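Local structure of putative exported protein (Bacteroides fragilis NCTC 9343, 3IEE) at residues A[34-37]-A[38-42]; A[142-145]-A[146-150]; A[209-212]-A[213-217]. The protein is of unknown function but is probably exported, possibly as a lipoprotein, and folds into a predominantly helical single chain. All coordinates share one frame; numbering follows the deposited sequence.

Contact 1: A[34-37]-A[38-42]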
# COMPACT_ATOMS: atom_id res chain seq x y z
N LEU A 34 0.67 3.66 8.01
CA LEU A 34 1.22 2.50 7.33
C LEU A 34 0.65 1.23 7.95
O LEU A 34 0.22 0.33 7.26
CB LEU A 34 2.75 2.49 7.43
CG LEU A 34 3.51 1.37 6.66
CD1 LEU A 34 3.34 1.54 5.18
CD2 LEU A 34 5.03 1.39 7.01
N GLY A 35 0.67 1.18 9.27
CA GLY A 35 0.13 0.02 10.00
C GLY A 35 -1.37 -0.17 9.87
O GLY A 35 -1.89 -1.28 9.65
N VAL A 36 -2.09 0.94 9.96
CA VAL A 36 -3.55 0.94 9.86
C VAL A 36 -4.00 0.51 8.48
O VAL A 36 -4.90 -0.33 8.32
CB VAL A 36 -4.17 2.33 10.19
CG1 VAL A 36 -5.63 2.33 9.78
CG2 VAL A 36 -4.02 2.67 11.70
N LEU A 37 -3.37 1.06 7.46
CA LEU A 37 -3.78 0.72 6.10
C LEU A 37 -3.39 -0.70 5.69
O LEU A 37 -4.05 -1.35 4.88
CB LEU A 37 -3.17 1.77 5.16
CG LEU A 37 -3.80 3.15 5.37
CD1 LEU A 37 -2.98 4.23 4.65
CD2 LEU A 37 -5.26 3.21 4.90
N LYS A 38 -2.28 -1.18 6.24
CA LYS A 38 -1.88 -2.59 6.10
C LYS A 38 -2.97 -3.48 6.65
O LYS A 38 -3.34 -4.47 6.00
CB LYS A 38 -0.52 -2.84 6.76
CG LYS A 38 -0.12 -4.28 6.79
CD LYS A 38 1.22 -4.50 7.42
CE LYS A 38 1.55 -6.00 7.47
NZ LYS A 38 2.53 -6.26 8.56
N ASP A 39 -3.51 -3.12 7.81
CA ASP A 39 -4.51 -3.90 8.53
C ASP A 39 -5.90 -3.82 7.90
O ASP A 39 -6.63 -4.82 7.87
CB ASP A 39 -4.62 -3.37 9.96
CG ASP A 39 -4.64 -4.44 10.99
OD1 ASP A 39 -4.10 -5.52 10.73
OD2 ASP A 39 -5.21 -4.18 12.10
N MSE A 40 -6.28 -2.62 7.44
CA MSE A 40 -7.62 -2.31 6.94
C MSE A 40 -7.87 -2.72 5.50
O MSE A 40 -9.02 -2.95 5.15
CB MSE A 40 -7.96 -0.83 7.08
CG MSE A 40 -8.06 -0.38 8.52
SE MSE A 40 -9.59 -1.27 9.43
CE MSE A 40 -8.69 -2.79 10.28
N VAL A 41 -6.81 -2.73 4.69
CA VAL A 41 -6.85 -3.31 3.34
C VAL A 41 -5.76 -4.37 3.23
O VAL A 41 -4.64 -4.07 2.81
CB VAL A 41 -6.71 -2.26 2.23
CG1 VAL A 41 -7.02 -2.93 0.85
CG2 VAL A 41 -7.57 -1.06 2.49
N LYS A 42 -6.07 -5.57 3.69
CA LYS A 42 -5.19 -6.72 3.52
C LYS A 42 -5.51 -7.31 2.15
O LYS A 42 -6.45 -8.08 2.02
CB LYS A 42 -5.42 -7.78 4.63
CG LYS A 42 -5.07 -7.38 6.07
CD LYS A 42 -5.55 -8.45 7.09
CE LYS A 42 -5.42 -7.99 8.56
NZ LYS A 42 -6.22 -8.87 9.50

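Contact 2: A[142-145]-A[146-150]. With EDO (1,2-ethanediol), chain E.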
# COMPACT_ATOMS: atom_id res chain seq x y z
N GLU A 142 -8.09 2.39 -3.44
CA GLU A 142 -7.87 3.76 -3.92
C GLU A 142 -7.75 4.76 -2.75
O GLU A 142 -6.85 5.63 -2.73
CB GLU A 142 -8.98 4.18 -4.88
CG GLU A 142 -8.76 3.66 -6.28
CD GLU A 142 -9.86 4.04 -7.28
OE1 GLU A 142 -10.92 4.56 -6.84
OE2 GLU A 142 -9.66 3.79 -8.51
N TYR A 143 -8.65 4.64 -1.79
CA TYR A 143 -8.56 5.49 -0.60
C TYR A 143 -7.21 5.32 0.12
O TYR A 143 -6.55 6.30 0.54
CB TYR A 143 -9.66 5.17 0.38
CG TYR A 143 -11.06 5.62 0.04
CD1 TYR A 143 -11.34 6.98 -0.16
CD2 TYR A 143 -12.11 4.70 0.00
CE1 TYR A 143 -12.62 7.40 -0.41
CE2 TYR A 143 -13.38 5.12 -0.27
CZ TYR A 143 -13.63 6.46 -0.47
OH TYR A 143 -14.90 6.87 -0.75
N LYS A 144 -6.76 4.06 0.23
CA LYS A 144 -5.49 3.74 0.88
C LYS A 144 -4.31 4.42 0.12
O LYS A 144 -3.46 5.10 0.71
CB LYS A 144 -5.32 2.23 0.88
CG LYS A 144 -3.95 1.73 1.32
CD LYS A 144 -3.97 0.25 1.61
CE LYS A 144 -2.57 -0.38 1.88
NZ LYS A 144 -2.65 -1.85 2.18
N GLN A 145 -4.26 4.23 -1.19
CA GLN A 145 -3.19 4.84 -1.94
C GLN A 145 -3.28 6.38 -1.87
O GLN A 145 -2.23 7.07 -1.80
CB GLN A 145 -3.14 4.37 -3.40
CG GLN A 145 -1.91 4.92 -4.16
CD GLN A 145 -0.58 4.53 -3.52
OE1 GLN A 145 -0.31 3.35 -3.27
NE2 GLN A 145 0.26 5.52 -3.21
N ASN A 146 -4.52 6.92 -1.93
CA ASN A 146 -4.74 8.37 -1.80
C ASN A 146 -4.07 8.93 -0.53
O ASN A 146 -3.47 10.00 -0.55
CB ASN A 146 -6.22 8.72 -1.73
CG ASN A 146 -6.94 8.64 -3.06
OD1 ASN A 146 -6.33 8.44 -4.12
ND2 ASN A 146 -8.27 8.82 -3.00
N ILE A 147 -4.24 8.22 0.57
CA ILE A 147 -3.67 8.66 1.86
C ILE A 147 -2.13 8.74 1.76
O ILE A 147 -1.54 9.78 2.12
CB ILE A 147 -4.18 7.76 2.98
CG1 ILE A 147 -5.68 8.01 3.22
CG2 ILE A 147 -3.37 7.98 4.30
CD1 ILE A 147 -6.38 6.92 3.84
N PHE A 148 -1.49 7.69 1.22
CA PHE A 148 -0.03 7.72 1.02
C PHE A 148 0.37 8.88 0.14
O PHE A 148 1.36 9.59 0.41
CB PHE A 148 0.47 6.36 0.50
CG PHE A 148 0.37 5.27 1.49
CD1 PHE A 148 0.93 5.41 2.77
CD2 PHE A 148 -0.28 4.08 1.20
CE1 PHE A 148 0.83 4.36 3.72
CE2 PHE A 148 -0.34 3.02 2.12
CZ PHE A 148 0.20 3.18 3.39
N ASP A 149 -0.38 9.08 -0.93
CA ASP A 149 -0.07 10.17 -1.87
C ASP A 149 -0.15 11.56 -1.22
O ASP A 149 0.68 12.40 -1.47
CB ASP A 149 -1.02 10.17 -3.06
CG ASP A 149 -0.83 8.97 -4.04
OD1 ASP A 149 0.18 8.24 -3.99
OD2 ASP A 149 -1.78 8.77 -4.84
N ILE A 150 -1.16 11.77 -0.37
CA ILE A 150 -1.32 13.01 0.41
C ILE A 150 -0.12 13.25 1.30
O ILE A 150 0.44 14.38 1.37
CB ILE A 150 -2.64 12.96 1.23
CG1 ILE A 150 -3.86 13.06 0.28
CG2 ILE A 150 -2.68 14.08 2.30
CD1 ILE A 150 -5.14 12.54 0.88
C1 EDO E . -10.37 7.52 -5.12
O1 EDO E . -10.16 8.89 -5.47
C2 EDO E . -11.58 7.32 -4.21
O2 EDO E . -12.08 5.98 -4.33

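Contact 3: A[209-212]-A[213-217]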
# COMPACT_ATOMS: atom_id res chain seq x y z
N LYS A 209 12.98 6.29 -12.18
CA LYS A 209 13.48 7.63 -11.97
C LYS A 209 14.14 7.78 -10.60
O LYS A 209 15.21 8.41 -10.50
CB LYS A 209 12.37 8.68 -12.10
CG LYS A 209 11.90 8.87 -13.51
CD LYS A 209 10.61 9.77 -13.54
CE LYS A 209 9.51 9.25 -14.54
NZ LYS A 209 8.09 9.03 -13.93
N GLN A 210 13.52 7.21 -9.55
CA GLN A 210 14.13 7.25 -8.22
C GLN A 210 15.48 6.53 -8.22
O GLN A 210 16.48 6.97 -7.62
CB GLN A 210 13.15 6.65 -7.18
CG GLN A 210 11.91 7.54 -7.02
CD GLN A 210 10.73 6.89 -6.42
OE1 GLN A 210 10.78 5.76 -5.91
NE2 GLN A 210 9.59 7.58 -6.54
N LEU A 211 15.52 5.37 -8.87
CA LEU A 211 16.76 4.58 -8.91
C LEU A 211 17.86 5.33 -9.67
O LEU A 211 18.99 5.39 -9.21
CB LEU A 211 16.52 3.20 -9.50
CG LEU A 211 17.72 2.30 -9.64
CD1 LEU A 211 18.44 2.14 -8.31
CD2 LEU A 211 17.28 0.92 -10.21
N ASP A 212 17.51 5.95 -10.80
CA ASP A 212 18.44 6.84 -11.58
C ASP A 212 18.97 7.96 -10.69
O ASP A 212 20.13 8.25 -10.67
CB ASP A 212 17.75 7.45 -12.82
CG ASP A 212 17.47 6.44 -13.96
OD1 ASP A 212 18.08 5.37 -14.00
OD2 ASP A 212 16.63 6.77 -14.83
N ALA A 213 18.10 8.58 -9.88
CA ALA A 213 18.54 9.63 -8.97
C ALA A 213 19.52 9.10 -7.93
O ALA A 213 20.57 9.72 -7.63
CB ALA A 213 17.37 10.30 -8.28
N ALA A 214 19.20 7.92 -7.39
CA ALA A 214 20.04 7.24 -6.37
C ALA A 214 21.40 6.93 -6.92
O ALA A 214 22.43 7.13 -6.23
CB ALA A 214 19.39 5.95 -5.94
N LYS A 215 21.46 6.50 -8.17
CA LYS A 215 22.74 6.12 -8.81
C LYS A 215 23.67 7.32 -9.05
O LYS A 215 24.89 7.16 -9.21
CB LYS A 215 22.46 5.38 -10.11
CG LYS A 215 21.95 3.94 -9.97
CD LYS A 215 21.60 3.34 -11.31
CE LYS A 215 21.21 1.91 -11.21
NZ LYS A 215 20.65 1.38 -12.52
N LYS A 216 23.11 8.54 -9.05
CA LYS A 216 23.91 9.73 -9.16
C LYS A 216 24.54 10.16 -7.85
O LYS A 216 25.40 11.03 -7.86
CB LYS A 216 23.08 10.90 -9.73
CG LYS A 216 22.47 10.57 -11.05
CD LYS A 216 21.59 11.71 -11.55
CE LYS A 216 20.83 11.22 -12.78
NZ LYS A 216 20.02 12.28 -13.33
N LEU A 217 24.12 9.59 -6.71
CA LEU A 217 24.58 10.11 -5.44
C LEU A 217 26.10 9.79 -5.26
O LEU A 217 26.56 8.71 -5.69
CB LEU A 217 23.73 9.58 -4.29
CG LEU A 217 22.23 9.98 -4.25
CD1 LEU A 217 21.55 9.25 -3.12
CD2 LEU A 217 22.14 11.52 -4.18
O HOH W 1 18.06 2.74 -13.05

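Contact 1: A[34-37]-A[38-42]
The closing turns of helix 17-40 run through V36 and M40, a selenomethionine, which meet both by backbone and by side chain. M40 N gives its hydrogen to V36 O at 2.8 Å, and the same carbonyl oxygen lies 3.2 Å from M40 CG. The first torsion of M40 (chi1 -66°) leaves CG next to its own backbone N, which brings the methylene up against that oxygen. V36 CG1 then approaches M40 CG at 3.9 Å, the two side chains crossing at a slant. Beyond CG the M40 chain bends at both of its remaining torsions, and its selenium end leads away from V36.

The backbone N atoms of K38, D39 and V41 donate in the same i to i+4 way to the carbonyls of L34, G35 and L37. The last of these bonds, V41 N to L37 O at 3.1 Å, is made just where the chain departs from helical geometry at V41. L37 O also receives K144 NZ, so this carbonyl has two donors. K38 runs out extended on an exposed flank, whereas the side chains of L37, M40 and V41 are buried. L37 packs on Y97 and L100 of helix 87-119 and on I147 and F148 of helix 123-162; M40 lies against F101 and V70, and K42 occupies the N-cap position of helix 43-56.

Contact 2: A[142-145]-A[146-150]
Q145 NE2 donates to D149 OD1 at 2.8 Å, one turn along helix 123-162. With CG opposite the backbone N (chi1 -174°) and a bend at the next torsion, the Q145 chain crosses D149 at about a right angle. The donor lies well above the carboxylate plane, while the oxygen stays close to the plane of the amide. Q145 OE1 is taken by S184 OG, so both ends of the amide are engaged and its rotation is probably fixed.

On another flank, N146 ND2 has two acceptors: N96 OD1 and, through an almost straight N-H (173°), O1 of a bound 1,2-ethanediol at 3.1 Å. The other hydroxyl of the diol, O2, donates to E142 OE1 at 3.1 Å, and the small molecule, probably from the crystallisation liquor, thereby spans residues one turn apart. That O2 hovers 4.1 Å above the plane of the Y143 ring, over its centre.

K144 and F148 run side by side, with K144 CG 3.9 Å from F148 CE2; beyond this apolar stem the ammonium forms a salt bridge with E43 and also reaches carbonyls at the end of helix 17-40. In the backbone between them, the F148 N to K144 O bond is weak at 3.3 Å. Helix 123-162 thus presents K144, I147 and F148 to helix 17-40, and N146 with I147 to helix 87-119, as a member of a helical bundle.

Contact 3: A[209-212]-A[213-217]
D212, L211 and K215 carry this contact in the closing part of helix 197-215. L211 and K215 stand one turn apart and share a backbone bond, K215 N to L211 O, of 2.9 Å. Their side chains meet as well: K215 CE rests 3.8 Å from L211 CG, and the two methyls of the leucine lie only slightly farther from the end of the lysine. The chain of K215 is extended beyond CG, while L211 has CG opposite its backbone N (chi1 178°); that choice turns the leucine branch toward the lysine methylenes, and the side chains pass at a slant. The ammonium continues past the leucine to a salt bridge with E238 of helix 224-247.

D212 reaches the same lysine indirectly. A water donates to D212 OD1 at 2.8 Å and accepts from K215 NZ at 3.0 Å, bridging groups whose charged atoms are 5.0 Å apart. The two groups thus interact through the water, while E238 is the direct ionic partner of the lysine. On its backbone side D212 O is approached by K216 CG at 3.3 Å, and the K216 N to D212 O bond is weak and bent, 3.4 Å long at 133°.

K216 N also bonds to A213 O, and L217 N bonds to A214 O at 3.0 Å. A214, small and buried, faces M178 of helix 169-189 and Y230 and L234 of helix 224-247; L211 packs on I241. The change from i to i+4 toward i to i+3 bonding is typical of a helix tightening at its C-terminal end, here with an apolar flank turned to two partner helices and an exposed, lysine-bearing side.

In the fold
Along the chain the three contacts come in series, each centred on a single helix: contact 1 at the end of helix 17-40, contact 2 in the middle of the long helix 123-162, and contact 3 near the end of helix 197-215. Contacts 1 and 2 both belong to the DUF6845 part of the protein and touch, their centres about 12 Å apart; residues distant in sequence thus join two helices side by side near the middle of the chain. Contact 3, in the DUF3829-like C-terminal part, lies farther out, its centre about 29 Å from that of contact 1 and 24 Å from that of contact 2. It touches neither, and its helix packs instead with helices 169-189 and 224-247.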